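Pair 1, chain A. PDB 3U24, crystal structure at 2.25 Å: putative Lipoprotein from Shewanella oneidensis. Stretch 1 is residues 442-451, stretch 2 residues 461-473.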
# COMPACT_ATOMS: atom_id res chain seq x y z
N ALA A 442 5.02 11.30 -2.53
CA ALA A 442 4.59 11.90 -1.29
C ALA A 442 5.78 12.10 -0.36
O ALA A 442 5.88 13.17 0.22
CB ALA A 442 3.51 11.09 -0.60
N VAL A 443 6.67 11.12 -0.26
CA VAL A 443 7.92 11.25 0.56
C VAL A 443 8.85 12.35 0.04
O VAL A 443 9.37 13.17 0.80
CB VAL A 443 8.64 9.90 0.68
CG1 VAL A 443 9.94 9.97 1.51
CG2 VAL A 443 7.66 8.85 1.24
N TYR A 444 9.01 12.40 -1.27
CA TYR A 444 9.80 13.45 -1.94
C TYR A 444 9.27 14.82 -1.58
O TYR A 444 10.06 15.73 -1.22
CB TYR A 444 9.82 13.23 -3.45
CG TYR A 444 10.23 14.44 -4.22
CD1 TYR A 444 11.56 14.79 -4.35
CD2 TYR A 444 9.28 15.30 -4.75
CE1 TYR A 444 11.92 15.94 -5.05
CE2 TYR A 444 9.64 16.43 -5.42
CZ TYR A 444 10.96 16.76 -5.56
OH TYR A 444 11.30 17.91 -6.25
N THR A 445 7.95 14.99 -1.54
CA THR A 445 7.44 16.34 -1.27
C THR A 445 7.81 16.89 0.11
O THR A 445 8.01 18.09 0.28
CB THR A 445 5.94 16.51 -1.52
OG1 THR A 445 5.21 15.68 -0.61
CG2 THR A 445 5.59 16.22 -2.96
N GLU A 446 7.94 16.00 1.08
CA GLU A 446 8.34 16.41 2.41
C GLU A 446 9.74 17.08 2.35
O GLU A 446 9.95 18.18 2.86
CB GLU A 446 8.36 15.20 3.36
CG GLU A 446 7.10 14.34 3.31
CD GLU A 446 7.30 12.96 3.94
OE1 GLU A 446 8.42 12.65 4.39
OE2 GLU A 446 6.32 12.17 3.98
N ARG A 447 10.67 16.42 1.69
CA ARG A 447 12.01 16.92 1.60
C ARG A 447 12.07 18.21 0.78
O ARG A 447 12.65 19.22 1.20
CB ARG A 447 12.91 15.81 1.04
CG ARG A 447 14.27 16.22 0.52
CD ARG A 447 15.26 16.57 1.58
NE ARG A 447 15.59 15.38 2.36
CZ ARG A 447 16.71 15.22 3.09
NH1 ARG A 447 17.65 16.18 3.15
NH2 ARG A 447 16.85 14.06 3.76
N MSE A 448 11.44 18.18 -0.39
CA MSE A 448 11.41 19.33 -1.30
C MSE A 448 10.80 20.55 -0.60
O MSE A 448 11.36 21.61 -0.67
CB MSE A 448 10.62 18.97 -2.56
CG MSE A 448 10.53 20.05 -3.60
SE MSE A 448 8.99 21.18 -3.23
CE MSE A 448 7.55 19.89 -3.65
N MSE A 449 9.67 20.40 0.09
CA MSE A 449 9.08 21.56 0.81
C MSE A 449 10.02 22.20 1.84
O MSE A 449 10.10 23.42 1.91
CB MSE A 449 7.78 21.20 1.53
CG MSE A 449 6.68 20.84 0.58
SE MSE A 449 5.85 22.44 -0.19
CE MSE A 449 4.51 22.75 1.27
N LEU A 450 10.70 21.38 2.63
CA LEU A 450 11.65 21.89 3.59
C LEU A 450 12.83 22.53 2.89
O LEU A 450 13.26 23.63 3.28
CB LEU A 450 12.15 20.81 4.56
CG LEU A 450 11.20 20.20 5.59
CD1 LEU A 450 11.99 19.30 6.55
CD2 LEU A 450 10.54 21.25 6.39
N GLU A 451 13.34 21.88 1.85
CA GLU A 451 14.47 22.47 1.09
C GLU A 451 14.10 23.84 0.52
O GLU A 451 14.97 24.72 0.44
CB GLU A 451 14.94 21.58 -0.07
CG GLU A 451 15.63 20.28 0.36
CD GLU A 451 16.09 19.42 -0.81
OE1 GLU A 451 15.66 19.67 -1.97
OE2 GLU A 451 16.91 18.49 -0.57
N MSE A 461 12.15 21.50 13.27
CA MSE A 461 11.40 20.96 12.15
C MSE A 461 12.29 19.97 11.42
O MSE A 461 11.88 18.85 11.16
CB MSE A 461 10.95 22.09 11.21
CG MSE A 461 10.37 21.63 9.86
SE MSE A 461 8.71 20.63 10.13
CE MSE A 461 7.61 22.22 10.08
N TRP A 462 13.51 20.36 11.10
CA TRP A 462 14.43 19.43 10.43
C TRP A 462 14.71 18.18 11.23
O TRP A 462 14.73 17.07 10.68
CB TRP A 462 15.72 20.13 10.01
CG TRP A 462 15.49 20.90 8.74
CD1 TRP A 462 14.77 22.08 8.57
CD2 TRP A 462 15.89 20.53 7.39
NE1 TRP A 462 14.72 22.44 7.27
CE2 TRP A 462 15.38 21.56 6.51
CE3 TRP A 462 16.62 19.48 6.85
CZ2 TRP A 462 15.59 21.53 5.15
CZ3 TRP A 462 16.82 19.45 5.47
CH2 TRP A 462 16.33 20.45 4.64
N LEU A 463 14.88 18.32 12.53
CA LEU A 463 15.16 17.17 13.37
C LEU A 463 14.01 16.17 13.30
O LEU A 463 14.25 14.96 13.17
CB LEU A 463 15.41 17.62 14.81
CG LEU A 463 15.71 16.55 15.86
CD1 LEU A 463 16.94 15.75 15.45
CD2 LEU A 463 15.87 17.20 17.24
N MSE A 464 12.78 16.68 13.39
CA MSE A 464 11.60 15.87 13.38
C MSE A 464 11.38 15.24 12.01
O MSE A 464 11.05 14.07 11.93
CB MSE A 464 10.35 16.67 13.79
CG MSE A 464 10.30 17.08 15.26
SE MSE A 464 10.42 15.57 16.59
CE MSE A 464 9.36 14.27 15.75
N TYR A 465 11.60 16.00 10.95
CA TYR A 465 11.60 15.45 9.60
C TYR A 465 12.58 14.28 9.46
O TYR A 465 12.25 13.24 8.88
CB TYR A 465 11.95 16.51 8.54
CG TYR A 465 12.34 15.85 7.23
CD1 TYR A 465 11.38 15.22 6.44
CD2 TYR A 465 13.63 15.78 6.83
CE1 TYR A 465 11.71 14.60 5.24
CE2 TYR A 465 13.99 15.14 5.67
CZ TYR A 465 13.03 14.55 4.87
OH TYR A 465 13.37 13.90 3.70
N TYR A 466 13.79 14.45 9.96
CA TYR A 466 14.76 13.39 9.87
C TYR A 466 14.31 12.10 10.58
O TYR A 466 14.54 11.01 10.04
CB TYR A 466 16.10 13.85 10.38
CG TYR A 466 16.87 14.77 9.46
CD1 TYR A 466 17.01 14.48 8.12
CD2 TYR A 466 17.53 15.90 9.96
CE1 TYR A 466 17.78 15.29 7.29
CE2 TYR A 466 18.24 16.74 9.14
CZ TYR A 466 18.39 16.42 7.81
OH TYR A 466 19.11 17.24 7.00
N LYS A 467 13.64 12.20 11.72
CA LYS A 467 13.19 10.97 12.40
C LYS A 467 12.17 10.26 11.50
O LYS A 467 12.20 9.02 11.34
CB LYS A 467 12.58 11.23 13.79
CG LYS A 467 11.81 10.03 14.36
CD LYS A 467 10.99 10.39 15.59
CE LYS A 467 10.20 9.19 16.16
NZ LYS A 467 8.80 9.10 15.59
N TRP A 468 11.29 11.07 10.92
CA TRP A 468 10.30 10.60 9.96
C TRP A 468 10.94 9.97 8.74
O TRP A 468 10.56 8.89 8.34
CB TRP A 468 9.45 11.80 9.59
CG TRP A 468 8.16 11.56 8.88
CD1 TRP A 468 7.87 11.82 7.54
CD2 TRP A 468 6.88 11.14 9.47
NE1 TRP A 468 6.54 11.56 7.27
CE2 TRP A 468 5.90 11.15 8.37
CE3 TRP A 468 6.48 10.74 10.74
CZ2 TRP A 468 4.59 10.77 8.56
CZ3 TRP A 468 5.14 10.36 10.91
CH2 TRP A 468 4.22 10.39 9.85
N ASN A 469 11.95 10.60 8.18
CA ASN A 469 12.66 10.01 7.06
C ASN A 469 13.30 8.68 7.42
O ASN A 469 13.32 7.74 6.60
CB ASN A 469 13.75 10.98 6.57
CG ASN A 469 14.16 10.76 5.11
OD1 ASN A 469 15.34 10.84 4.82
ND2 ASN A 469 13.21 10.54 4.21
N LEU A 470 13.84 8.57 8.64
CA LEU A 470 14.43 7.29 9.07
C LEU A 470 13.44 6.11 9.01
O LEU A 470 13.84 4.98 8.73
CB LEU A 470 15.05 7.39 10.47
CG LEU A 470 16.40 8.10 10.53
CD1 LEU A 470 16.81 8.33 11.98
CD2 LEU A 470 17.47 7.30 9.79
N ARG A 471 12.16 6.35 9.24
CA ARG A 471 11.13 5.30 9.11
C ARG A 471 11.22 4.64 7.72
O ARG A 471 11.17 3.41 7.57
CB ARG A 471 9.75 5.96 9.27
CG ARG A 471 8.64 5.17 9.96
CD ARG A 471 7.50 6.14 10.37
NE ARG A 471 6.44 6.28 9.34
CZ ARG A 471 6.44 7.13 8.29
NH1 ARG A 471 5.40 7.12 7.44
NH2 ARG A 471 7.44 8.00 8.05
N VAL A 472 11.31 5.49 6.71
CA VAL A 472 11.27 5.06 5.33
C VAL A 472 12.57 4.31 4.96
O VAL A 472 12.53 3.23 4.38
CB VAL A 472 10.99 6.29 4.44
CG1 VAL A 472 11.28 6.00 3.02
CG2 VAL A 472 9.53 6.68 4.66
N ILE A 473 13.69 4.87 5.38
CA ILE A 473 15.01 4.27 5.17
C ILE A 473 15.08 2.90 5.89
O ILE A 473 15.42 1.86 5.26
CB ILE A 473 16.14 5.22 5.65
CG1 ILE A 473 16.10 6.56 4.87
CG2 ILE A 473 17.50 4.55 5.50
CD1 ILE A 473 17.02 7.65 5.44
O HOH W 1 11.37 12.78 2.79
O HOH W 2 6.85 9.18 5.31
O HOH W 3 13.02 24.58 5.77

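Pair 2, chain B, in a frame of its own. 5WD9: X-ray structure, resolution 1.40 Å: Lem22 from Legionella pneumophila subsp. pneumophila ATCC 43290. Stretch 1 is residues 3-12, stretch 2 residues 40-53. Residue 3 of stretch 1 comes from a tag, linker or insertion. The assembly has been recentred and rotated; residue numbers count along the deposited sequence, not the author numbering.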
# COMPACT_ATOMS: atom_id res chain seq x y z
N ALA B 3 16.72 -8.66 -0.56
CA ALA B 3 17.09 -7.35 -1.10
C ALA B 3 16.10 -6.28 -0.64
O ALA B 3 15.33 -5.76 -1.45
CB ALA B 3 17.13 -7.42 -2.63
N PRO B 4 16.14 -5.95 0.66
CA PRO B 4 15.09 -5.07 1.22
C PRO B 4 15.01 -3.71 0.56
O PRO B 4 13.91 -3.16 0.42
CB PRO B 4 15.47 -4.97 2.71
CG PRO B 4 16.94 -5.29 2.74
CD PRO B 4 17.15 -6.31 1.67
N VAL B 5 16.13 -3.13 0.15
CA VAL B 5 16.07 -1.78 -0.39
C VAL B 5 15.32 -1.77 -1.71
O VAL B 5 14.48 -0.89 -1.96
CB VAL B 5 17.47 -1.17 -0.50
CG1 VAL B 5 17.39 0.15 -1.21
CG2 VAL B 5 18.05 -0.99 0.89
N THR B 6 15.62 -2.72 -2.60
CA THR B 6 14.91 -2.80 -3.87
C THR B 6 13.46 -3.20 -3.66
O THR B 6 12.57 -2.66 -4.32
CB THR B 6 15.63 -3.77 -4.80
OG1 THR B 6 16.97 -3.30 -4.97
CG2 THR B 6 14.96 -3.84 -6.14
N GLU B 7 13.20 -4.16 -2.76
CA GLU B 7 11.83 -4.56 -2.50
C GLU B 7 11.02 -3.40 -1.94
O GLU B 7 9.86 -3.21 -2.33
CB GLU B 7 11.79 -5.76 -1.56
CG GLU B 7 12.38 -7.03 -2.15
CD GLU B 7 11.51 -7.71 -3.20
OE1 GLU B 7 10.36 -7.28 -3.43
OE2 GLU B 7 11.98 -8.70 -3.79
N LEU B 8 11.60 -2.61 -1.04
CA LEU B 8 10.85 -1.49 -0.49
C LEU B 8 10.66 -0.38 -1.51
O LEU B 8 9.61 0.28 -1.52
CB LEU B 8 11.51 -0.97 0.79
CG LEU B 8 11.39 -1.93 1.97
CD1 LEU B 8 11.89 -1.24 3.22
CD2 LEU B 8 9.96 -2.44 2.15
N THR B 9 11.65 -0.15 -2.37
CA THR B 9 11.47 0.81 -3.46
C THR B 9 10.31 0.40 -4.35
O THR B 9 9.43 1.20 -4.66
CB THR B 9 12.77 0.91 -4.27
OG1 THR B 9 13.81 1.41 -3.42
CG2 THR B 9 12.60 1.85 -5.45
N ARG B 10 10.28 -0.88 -4.74
CA ARG B 10 9.19 -1.37 -5.57
C ARG B 10 7.86 -1.25 -4.84
O ARG B 10 6.86 -0.86 -5.45
CB ARG B 10 9.44 -2.82 -5.99
CG ARG B 10 10.38 -2.96 -7.18
CD ARG B 10 10.60 -4.44 -7.60
NE ARG B 10 9.37 -5.22 -7.52
CZ ARG B 10 9.32 -6.52 -7.26
NH1 ARG B 10 10.44 -7.22 -7.07
NH2 ARG B 10 8.16 -7.12 -7.17
N LEU B 11 7.82 -1.59 -3.55
CA LEU B 11 6.56 -1.58 -2.82
C LEU B 11 6.02 -0.16 -2.71
O LEU B 11 4.83 0.08 -2.93
CB LEU B 11 6.72 -2.19 -1.43
CG LEU B 11 5.48 -2.05 -0.55
CD1 LEU B 11 4.31 -2.83 -1.10
CD2 LEU B 11 5.79 -2.46 0.88
N LYS B 12 6.89 0.79 -2.36
CA LYS B 12 6.45 2.17 -2.22
C LYS B 12 5.81 2.64 -3.51
O LYS B 12 4.69 3.18 -3.52
CB LYS B 12 7.65 3.04 -1.86
CG LYS B 12 7.31 4.48 -1.50
CD LYS B 12 7.28 5.40 -2.71
CE LYS B 12 7.17 6.86 -2.26
NZ LYS B 12 6.98 7.78 -3.41
N THR B 40 -2.63 -6.06 -0.53
CA THR B 40 -1.98 -7.35 -0.65
C THR B 40 -0.47 -7.19 -0.71
O THR B 40 0.27 -7.89 -0.03
CB THR B 40 -2.47 -8.05 -1.91
OG1 THR B 40 -3.89 -8.24 -1.81
CG2 THR B 40 -1.78 -9.41 -2.08
N GLU B 41 0.00 -6.28 -1.56
CA GLU B 41 1.43 -6.15 -1.75
C GLU B 41 2.09 -5.68 -0.47
O GLU B 41 3.15 -6.18 -0.09
CB GLU B 41 1.71 -5.19 -2.89
CG GLU B 41 3.07 -5.39 -3.53
CD GLU B 41 3.26 -6.73 -4.22
OE1 GLU B 41 2.26 -7.46 -4.42
OE2 GLU B 41 4.40 -7.06 -4.56
N HIS B 42 1.47 -4.73 0.23
CA HIS B 42 1.99 -4.28 1.50
C HIS B 42 2.06 -5.42 2.51
O HIS B 42 3.06 -5.59 3.21
CB HIS B 42 1.15 -3.11 2.01
CG HIS B 42 1.59 -2.57 3.33
ND1 HIS B 42 1.15 -3.07 4.53
CD2 HIS B 42 2.45 -1.56 3.63
CE1 HIS B 42 1.70 -2.40 5.52
NE2 HIS B 42 2.49 -1.47 5.00
N PHE B 43 0.99 -6.22 2.61
CA PHE B 43 0.99 -7.29 3.58
C PHE B 43 2.09 -8.30 3.29
O PHE B 43 2.83 -8.71 4.19
CB PHE B 43 -0.37 -7.99 3.62
CG PHE B 43 -0.39 -9.17 4.52
CD1 PHE B 43 -0.44 -9.00 5.89
CD2 PHE B 43 -0.28 -10.45 4.01
CE1 PHE B 43 -0.43 -10.09 6.74
CE2 PHE B 43 -0.26 -11.55 4.86
CZ PHE B 43 -0.34 -11.37 6.22
N VAL B 44 2.20 -8.72 2.03
CA VAL B 44 3.21 -9.72 1.68
C VAL B 44 4.61 -9.17 1.92
O VAL B 44 5.45 -9.80 2.58
CB VAL B 44 3.00 -10.17 0.23
CG1 VAL B 44 4.17 -11.04 -0.23
CG2 VAL B 44 1.66 -10.89 0.06
N LYS B 45 4.89 -7.98 1.41
CA LYS B 45 6.26 -7.48 1.42
C LYS B 45 6.69 -6.99 2.80
O LYS B 45 7.84 -7.17 3.19
CB LYS B 45 6.43 -6.37 0.38
CG LYS B 45 6.30 -6.85 -1.06
CD LYS B 45 7.40 -7.82 -1.45
CE LYS B 45 7.15 -8.35 -2.85
NZ LYS B 45 8.32 -9.15 -3.29
N MET B 46 5.79 -6.36 3.55
CA MET B 46 6.18 -5.93 4.88
C MET B 46 6.31 -7.10 5.83
O MET B 46 7.14 -7.06 6.75
CB MET B 46 5.22 -4.87 5.41
CG MET B 46 5.20 -3.60 4.58
SD MET B 46 6.80 -2.76 4.46
CE MET B 46 7.01 -2.22 6.15
N GLY B 47 5.53 -8.17 5.63
CA GLY B 47 5.74 -9.37 6.41
C GLY B 47 7.15 -9.91 6.23
O GLY B 47 7.81 -10.27 7.21
N SER B 48 7.64 -9.93 4.99
CA SER B 48 9.00 -10.38 4.74
C SER B 48 10.03 -9.43 5.33
O SER B 48 11.06 -9.87 5.86
CB SER B 48 9.22 -10.54 3.24
OG SER B 48 8.35 -11.52 2.71
N LEU B 49 9.78 -8.12 5.24
CA LEU B 49 10.71 -7.15 5.81
C LEU B 49 10.86 -7.35 7.31
O LEU B 49 11.98 -7.35 7.83
CB LEU B 49 10.24 -5.73 5.50
CG LEU B 49 11.15 -4.63 6.05
CD1 LEU B 49 12.44 -4.53 5.23
CD2 LEU B 49 10.45 -3.29 6.12
N THR B 50 9.74 -7.54 8.01
CA THR B 50 9.80 -7.73 9.46
C THR B 50 10.72 -8.89 9.84
O THR B 50 11.39 -8.83 10.88
CB THR B 50 8.39 -7.96 10.01
OG1 THR B 50 7.57 -6.83 9.69
CG2 THR B 50 8.42 -8.16 11.52
N THR B 51 10.79 -9.93 9.01
CA THR B 51 11.60 -11.09 9.34
C THR B 51 13.10 -10.82 9.22
O THR B 51 13.89 -11.51 9.87
CB THR B 51 11.22 -12.27 8.44
OG1 THR B 51 11.52 -11.96 7.07
CG2 THR B 51 9.73 -12.56 8.56
N ILE B 52 13.51 -9.83 8.42
CA ILE B 52 14.92 -9.64 8.10
C ILE B 52 15.46 -8.27 8.48
O ILE B 52 16.69 -8.09 8.46
CB ILE B 52 15.21 -9.93 6.61
CG1 ILE B 52 14.56 -8.87 5.72
CG2 ILE B 52 14.75 -11.33 6.23
CD1 ILE B 52 15.18 -8.76 4.34
N TYR B 53 14.61 -7.30 8.81
CA TYR B 53 15.08 -5.94 9.06
C TYR B 53 14.47 -5.39 10.33
O TYR B 53 13.25 -5.41 10.50
CB TYR B 53 14.73 -5.02 7.89
CG TYR B 53 15.23 -3.61 8.12
CD1 TYR B 53 16.56 -3.28 7.86
CD2 TYR B 53 14.39 -2.62 8.62
CE1 TYR B 53 17.03 -2.00 8.07
CE2 TYR B 53 14.86 -1.33 8.85
CZ TYR B 53 16.18 -1.04 8.57
OH TYR B 53 16.66 0.23 8.77

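Both pairs are antiparallel helix packings. The helix directions differ by 160° in pair 1 and 165° in pair 2, and the axes approach to 11.3 Å and 10.4 Å. The backbones superpose with an RMSD of 0.6 Å over 14 central residues. The contact buries 599 Å² in pair 1 and 478 Å² in pair 2.

At one end, Val A443 matches Pro B4. Val A443 meets Val A472 loosely, CG1 to CG1 at 4.5 Å, and lies near the amide of Asn A469. At the positions of these two partners pair 2 has Ile B52 and Leu B49, so Pro B4 makes a wholly apolar contact: its CB is 4.0 Å from Leu B49 CD1 and its CD 4.1 Å from Ile B52 CD1.

Glu A446 and Glu B7 coincide in backbone and both point toward the opposing helix, but they find different partners. Glu A446 OE2 accepts a weak hydrogen bond from Trp A468 NE1 (3.4 Å), while its CB packs 3.9 Å from Tyr A465 CE1. In pair 2 the residue matching Tyr A465 is Lys B45, whose NZ donates to Glu B7 OE1 at 2.8 Å in a salt bridge. An aromatic surface is thus replaced by a flexible charged chain.

The next position changes from polar to apolar. Arg A447 inserts its side chain among Trp A462, Tyr A465, Tyr A466 and Asn A469; its NE donates to Tyr A465 OH at 3.0 Å, and Asn A469 OD1 lies at the edge of the guanidinium. Water 1 extends this polar cluster, bridging Tyr A465 OH (2.5 Å) and Val A443 O (2.8 Å). The matching Leu B8 instead makes apolar contacts, its CD2 lying 3.9 Å from Met B46 SD and its CD1 3.8 Å from Leu B49 CD2. Met B46 and Leu B49 occupy the positions of Tyr A466 and Asn A469.

Leucine recurs at the far end, in different rotamers: m,t for Leu A450 and t,p for Leu B11. Leu A450 CD1 sits over the face of Trp A462, 4.1 Å from the centroid of the five-membered ring, and 3.4 Å from Tyr A465 CB; its CD2 reaches Met A461 CG, a selenomethionine atom, at 3.5 Å. Leu B11 is itself the knob of pair 2, seated among Glu B41, His B42, Lys B45 and Met B46. Its CD2 touches Met B46 SD at 3.7 Å, and its CD1 lies 3.7 Å from Glu B41 CG, the aliphatic part of the residue matching Met A461.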